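Local structure of SxtG (Microseira wollei, 6U1R) at residues Pro135-Leu140 with Arg154-Glu159; Ala179-Gln184 with Ile239-Arg244. The protein is an amidinotransferase of the saxitoxin biosynthetic pathway and probably transfers an amidino group by way of an amidino-cysteine intermediate. One frame throughout, in Å; residues are numbered along the deposited sequence.

Contact 1. Residues Pro135-Leu140 with Arg154-Glu159; sequences PRDVFL and RNRYFE
Arg156 reaches from its loop to Asp137 and binds it with two nitrogens. From CB, which points toward 135-140, the chain sets off with CG beside the backbone N. It runs extended as far as CD and then bends at chi3 (74°). That bend presents the NE edge of the guanidinium to Glu159 of the same turn and the far end to Asp137. NE donates to Glu159 OE1 at 2.9 Å, nearly straight at 170°. NH2 donates to Glu159 OE2 at 2.8 Å. This is a side-on bidentate salt bridge. Both oxygens are met on their syn sides, with the donors tilted out of the carboxylate plane.

NH2 also turns to Asp137, reaching OD2 at 2.9 Å. NH1 meets the same OD2 at 3.0 Å, so one oxygen takes two donors. Both bonds are bent and come to the anti side of OD2, NH1 from further out of the carboxylate plane. The oxygen lies close to the guanidinium plane, but the two flat groups are steeply turned, 77° apart. Four N-H bonds to two carboxylates thus fix the rotation of the guanidinium. Its positive charge probably offsets their repulsion.

Val138 adds a van der Waals contact. Its CG2 methyl lies against the Glu159 carboxylate, 3.4 Å from OE2. The whole contact is buried.

The network borders the predicted active site. The Asp137 side chain touches that of His264, and Arg156 lies about 4 Å from Asp215 between nearest side-chain atoms. Arg156 and Glu159 are the ends of a type I beta turn in the loop between strand 145-148 and helix 164-172. Asp137 and Val138 belong to the short helical turn 135-138, closed by Val138 N to Pro135 O, which leads directly into strand 139-142.

Contact 2. Residues Ala179-Gln184 with Ile239-Arg244; sequences AAPKPQ and IEWLQR
Ala180 lies over one face of the Trp241 indole, and this CH-pi contact is the centre of the packing. Its CB stands 3.8 Å from the centroid of the six-membered ring, only 7° off the ring normal. The methyl is therefore almost directly above that ring. Ala180 CA comes over the same face, 3.7 Å from Trp241 CZ2. The indole is carried out from helix 236-245 with CG anti to the backbone N (chi1 -174°). With chi2 near 93°, its face is turned to the loop.

The remaining apolar contact is made by Pro181. Its CD meets the pyrrole part of the indole obliquely, 3.6 Å from NE1 and 3.9 Å from CE2 of Trp241. Ala180 and Pro181 thus cover neighbouring parts of the indole.

No hydrogen bond crosses between the two segments. The polar atom of the indole is satisfied from another chain: Trp241 NE1 donates to the backbone O of Trp177 of the second subunit. Pro181 also packs on that Trp177. Arg244, one turn further along the helix, donates through NH1 to backbone oxygens of Phe171 and Ala175 of the second subunit.

The touching residues are all buried. The contact is structural packing at the dimer interface. An aromatic side chain from helix 236-245 lies against the irregular chain that leaves strand 176-179, whose end at Ala179 is backbone-bonded to the second subunit. Such helix-to-loop packing is consistent with the alpha/beta propeller of the AGAT-like amidinotransferase family.

How the contacts relate
From the N terminus, the chain passes through helix 135-138, strand 139-142 and strand 145-148. Contact 1 then closes this short excursion at 154-159. Helix 164-172 and strand 176-179 follow, and 179-184 opens contact 2. That contact closes a longer loop, through strands 219-222 and 225-229, at helix 236-245. The two closures are in series and neither nest nor cross, yet they touch. Tyr157 meets 179-184 twice, through OH to Pro183 O, a probable hydrogen bond, and through its backbone O to Lys182 NZ. Leu140 packs on Leu242. Contact 1 ties helix 135-138 to the loop beside the predicted active site. Contact 2 ties the exit from strand 176-179 to a helix at the subunit interface.

Contact 1. Residues Pro135-Leu140 with Arg154-Glu159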
# COMPACT_ATOMS: atom_id res chain seq x y z
N PRO A 135 -12.55 11.87 4.18
CA PRO A 135 -11.86 10.68 4.71
C PRO A 135 -12.44 9.36 4.19
O PRO A 135 -11.70 8.37 4.04
CB PRO A 135 -12.06 10.78 6.23
CG PRO A 135 -12.62 12.11 6.50
CD PRO A 135 -13.15 12.70 5.24
N ARG A 136 -13.75 9.32 3.92
CA ARG A 136 -14.41 8.10 3.49
C ARG A 136 -13.86 7.57 2.16
O ARG A 136 -13.95 6.38 1.87
CB ARG A 136 -15.92 8.36 3.36
CG ARG A 136 -16.80 7.15 3.05
CD ARG A 136 -17.08 6.28 4.25
NE ARG A 136 -17.66 7.03 5.38
CZ ARG A 136 -18.00 6.48 6.54
NH1 ARG A 136 -17.89 5.17 6.71
NH2 ARG A 136 -18.47 7.23 7.52
N ASP A 137 -13.31 8.45 1.31
CA ASP A 137 -12.82 8.02 0.01
C ASP A 137 -11.50 7.24 0.09
O ASP A 137 -11.20 6.43 -0.79
CB ASP A 137 -12.58 9.22 -0.92
CG ASP A 137 -13.83 10.03 -1.19
OD1 ASP A 137 -14.94 9.60 -0.78
OD2 ASP A 137 -13.69 11.11 -1.83
N VAL A 138 -10.71 7.50 1.13
CA VAL A 138 -9.28 7.21 1.12
C VAL A 138 -8.98 5.92 1.86
O VAL A 138 -7.98 5.25 1.57
CB VAL A 138 -8.52 8.40 1.74
CG1 VAL A 138 -7.01 8.13 1.82
CG2 VAL A 138 -8.81 9.67 0.94
N PHE A 139 -9.83 5.57 2.84
CA PHE A 139 -9.60 4.45 3.75
C PHE A 139 -10.87 3.65 3.94
O PHE A 139 -11.96 4.22 4.03
CB PHE A 139 -9.18 4.90 5.16
CG PHE A 139 -8.06 5.91 5.20
CD1 PHE A 139 -6.75 5.50 5.12
CD2 PHE A 139 -8.34 7.26 5.34
CE1 PHE A 139 -5.71 6.42 5.19
CE2 PHE A 139 -7.29 8.19 5.39
CZ PHE A 139 -5.99 7.76 5.31
N LEU A 140 -10.72 2.34 4.08
CA LEU A 140 -11.76 1.45 4.57
C LEU A 140 -11.43 1.05 5.99
O LEU A 140 -10.27 0.75 6.31
CB LEU A 140 -11.84 0.18 3.74
CG LEU A 140 -12.42 0.18 2.36
CD1 LEU A 140 -12.03 -1.18 1.70
CD2 LEU A 140 -13.93 0.34 2.46
N ARG A 154 -4.85 10.44 -9.86
CA ARG A 154 -3.47 10.86 -9.64
C ARG A 154 -3.34 12.00 -8.64
O ARG A 154 -2.40 12.02 -7.86
CB ARG A 154 -2.85 11.28 -10.98
CG ARG A 154 -2.61 10.14 -11.95
CD ARG A 154 -2.31 10.72 -13.33
NE ARG A 154 -1.86 9.69 -14.27
CZ ARG A 154 -1.90 9.83 -15.59
NH1 ARG A 154 -2.38 10.96 -16.14
NH2 ARG A 154 -1.45 8.85 -16.37
N ASN A 155 -4.25 12.97 -8.67
CA ASN A 155 -4.11 14.10 -7.76
C ASN A 155 -4.31 13.70 -6.30
O ASN A 155 -3.97 14.48 -5.41
CB ASN A 155 -5.09 15.21 -8.13
CG ASN A 155 -4.78 15.82 -9.47
OD1 ASN A 155 -5.18 15.29 -10.50
ND2 ASN A 155 -4.03 16.94 -9.47
N ARG A 156 -4.87 12.53 -6.04
CA ARG A 156 -5.12 12.06 -4.68
C ARG A 156 -4.07 11.06 -4.19
O ARG A 156 -4.26 10.45 -3.14
CB ARG A 156 -6.54 11.47 -4.61
CG ARG A 156 -7.60 12.38 -5.24
CD ARG A 156 -9.01 11.90 -4.99
NE ARG A 156 -9.45 12.12 -3.62
CZ ARG A 156 -10.68 11.91 -3.18
NH1 ARG A 156 -11.61 11.47 -4.01
NH2 ARG A 156 -10.99 12.17 -1.91
N TYR A 157 -2.94 10.95 -4.89
CA TYR A 157 -1.91 9.95 -4.60
C TYR A 157 -1.39 10.03 -3.17
O TYR A 157 -0.98 9.02 -2.60
CB TYR A 157 -0.74 10.16 -5.55
CG TYR A 157 0.01 8.93 -6.05
CD1 TYR A 157 -0.65 7.91 -6.70
CD2 TYR A 157 1.38 8.86 -5.94
CE1 TYR A 157 0.04 6.83 -7.21
CE2 TYR A 157 2.09 7.81 -6.44
CZ TYR A 157 1.42 6.80 -7.09
OH TYR A 157 2.18 5.75 -7.58
N PHE A 158 -1.33 11.24 -2.61
CA PHE A 158 -0.78 11.46 -1.28
C PHE A 158 -1.83 11.96 -0.30
O PHE A 158 -1.50 12.59 0.71
CB PHE A 158 0.40 12.44 -1.37
CG PHE A 158 1.58 11.88 -2.10
CD1 PHE A 158 2.32 10.87 -1.53
CD2 PHE A 158 1.92 12.32 -3.37
CE1 PHE A 158 3.40 10.31 -2.18
CE2 PHE A 158 3.00 11.75 -4.04
CZ PHE A 158 3.74 10.75 -3.44
N GLU A 159 -3.09 11.67 -0.57
CA GLU A 159 -4.12 12.20 0.30
C GLU A 159 -4.09 11.57 1.68
O GLU A 159 -4.61 12.17 2.63
CB GLU A 159 -5.49 12.02 -0.34
CG GLU A 159 -6.54 12.90 0.28
CD GLU A 159 -7.74 13.08 -0.64
OE1 GLU A 159 -7.55 13.35 -1.84
OE2 GLU A 159 -8.90 12.93 -0.17

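Contact 2. Residues Ala179-Gln184 with Ile239-Arg244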
# COMPACT_ATOMS: atom_id res chain seq x y z
N ALA A 179 -2.03 -1.40 3.32
CA ALA A 179 -2.26 -0.65 2.10
C ALA A 179 -2.40 -1.62 0.93
O ALA A 179 -1.70 -2.63 0.86
CB ALA A 179 -1.12 0.32 1.82
N ALA A 180 -3.31 -1.31 0.02
CA ALA A 180 -3.25 -1.96 -1.27
C ALA A 180 -1.99 -1.47 -1.98
O ALA A 180 -1.54 -0.34 -1.73
CB ALA A 180 -4.48 -1.62 -2.11
N PRO A 181 -1.39 -2.27 -2.85
CA PRO A 181 -0.22 -1.78 -3.59
C PRO A 181 -0.52 -0.46 -4.29
O PRO A 181 -1.59 -0.28 -4.89
CB PRO A 181 0.08 -2.92 -4.58
CG PRO A 181 -0.50 -4.18 -3.89
CD PRO A 181 -1.74 -3.67 -3.21
N LYS A 182 0.40 0.49 -4.16
CA LYS A 182 0.14 1.83 -4.68
C LYS A 182 0.17 1.77 -6.21
O LYS A 182 1.18 1.32 -6.77
CB LYS A 182 1.19 2.84 -4.17
CG LYS A 182 0.75 4.28 -4.37
CD LYS A 182 1.45 5.21 -3.41
CE LYS A 182 0.65 6.47 -3.23
NZ LYS A 182 -0.61 6.23 -2.49
N PRO A 183 -0.88 2.18 -6.91
CA PRO A 183 -0.91 1.98 -8.36
C PRO A 183 0.06 2.90 -9.08
O PRO A 183 0.43 3.97 -8.59
CB PRO A 183 -2.37 2.29 -8.73
CG PRO A 183 -2.83 3.26 -7.67
CD PRO A 183 -2.15 2.76 -6.41
N GLN A 184 0.45 2.47 -10.28
CA GLN A 184 1.35 3.23 -11.13
C GLN A 184 0.64 4.40 -11.80
O GLN A 184 1.25 5.46 -12.01
CB GLN A 184 1.96 2.32 -12.21
CG GLN A 184 2.81 1.19 -11.68
CD GLN A 184 3.52 0.40 -12.77
OE1 GLN A 184 2.90 -0.36 -13.53
NE2 GLN A 184 4.82 0.58 -12.88
N ILE A 239 -11.77 -4.56 -7.06
CA ILE A 239 -12.75 -5.33 -6.30
C ILE A 239 -12.18 -6.70 -5.97
O ILE A 239 -12.31 -7.19 -4.84
CB ILE A 239 -14.07 -5.45 -7.09
CG1 ILE A 239 -14.75 -4.10 -7.20
CG2 ILE A 239 -15.01 -6.46 -6.46
CD1 ILE A 239 -15.83 -4.05 -8.24
N GLU A 240 -11.55 -7.34 -6.97
CA GLU A 240 -10.94 -8.66 -6.77
C GLU A 240 -9.85 -8.60 -5.71
O GLU A 240 -9.71 -9.52 -4.88
CB GLU A 240 -10.35 -9.18 -8.10
CG GLU A 240 -9.87 -10.64 -8.04
CD GLU A 240 -9.12 -11.12 -9.28
OE1 GLU A 240 -8.80 -10.32 -10.19
OE2 GLU A 240 -8.83 -12.34 -9.34
N TRP A 241 -9.07 -7.51 -5.70
CA TRP A 241 -8.04 -7.34 -4.68
C TRP A 241 -8.67 -7.28 -3.29
O TRP A 241 -8.20 -7.95 -2.36
CB TRP A 241 -7.19 -6.08 -4.94
CG TRP A 241 -6.07 -6.03 -3.96
CD1 TRP A 241 -4.80 -6.53 -4.13
CD2 TRP A 241 -6.11 -5.51 -2.61
NE1 TRP A 241 -4.06 -6.36 -2.98
CE2 TRP A 241 -4.84 -5.74 -2.03
CE3 TRP A 241 -7.11 -4.88 -1.84
CZ2 TRP A 241 -4.54 -5.35 -0.72
CZ3 TRP A 241 -6.81 -4.50 -0.54
CH2 TRP A 241 -5.53 -4.74 0.01
N LEU A 242 -9.74 -6.50 -3.14
CA LEU A 242 -10.34 -6.38 -1.81
C LEU A 242 -10.99 -7.68 -1.38
O LEU A 242 -10.92 -8.06 -0.21
CB LEU A 242 -11.36 -5.25 -1.78
CG LEU A 242 -11.99 -4.93 -0.42
CD1 LEU A 242 -10.91 -4.47 0.56
CD2 LEU A 242 -13.07 -3.88 -0.59
N GLN A 243 -11.63 -8.40 -2.32
CA GLN A 243 -12.22 -9.68 -1.94
C GLN A 243 -11.15 -10.66 -1.50
O GLN A 243 -11.34 -11.39 -0.51
CB GLN A 243 -13.05 -10.26 -3.09
CG GLN A 243 -13.70 -11.65 -2.77
CD GLN A 243 -14.70 -11.63 -1.59
OE1 GLN A 243 -15.92 -11.54 -1.80
NE2 GLN A 243 -14.18 -11.75 -0.36
N ARG A 244 -10.00 -10.68 -2.17
CA ARG A 244 -8.95 -11.60 -1.73
C ARG A 244 -8.39 -11.20 -0.38
O ARG A 244 -8.14 -12.05 0.48
CB ARG A 244 -7.82 -11.69 -2.74
CG ARG A 244 -6.72 -12.64 -2.21
CD ARG A 244 -5.88 -13.26 -3.27
NE ARG A 244 -6.70 -13.84 -4.34
CZ ARG A 244 -6.32 -13.88 -5.62
NH1 ARG A 244 -5.15 -13.38 -5.99
NH2 ARG A 244 -7.14 -14.41 -6.53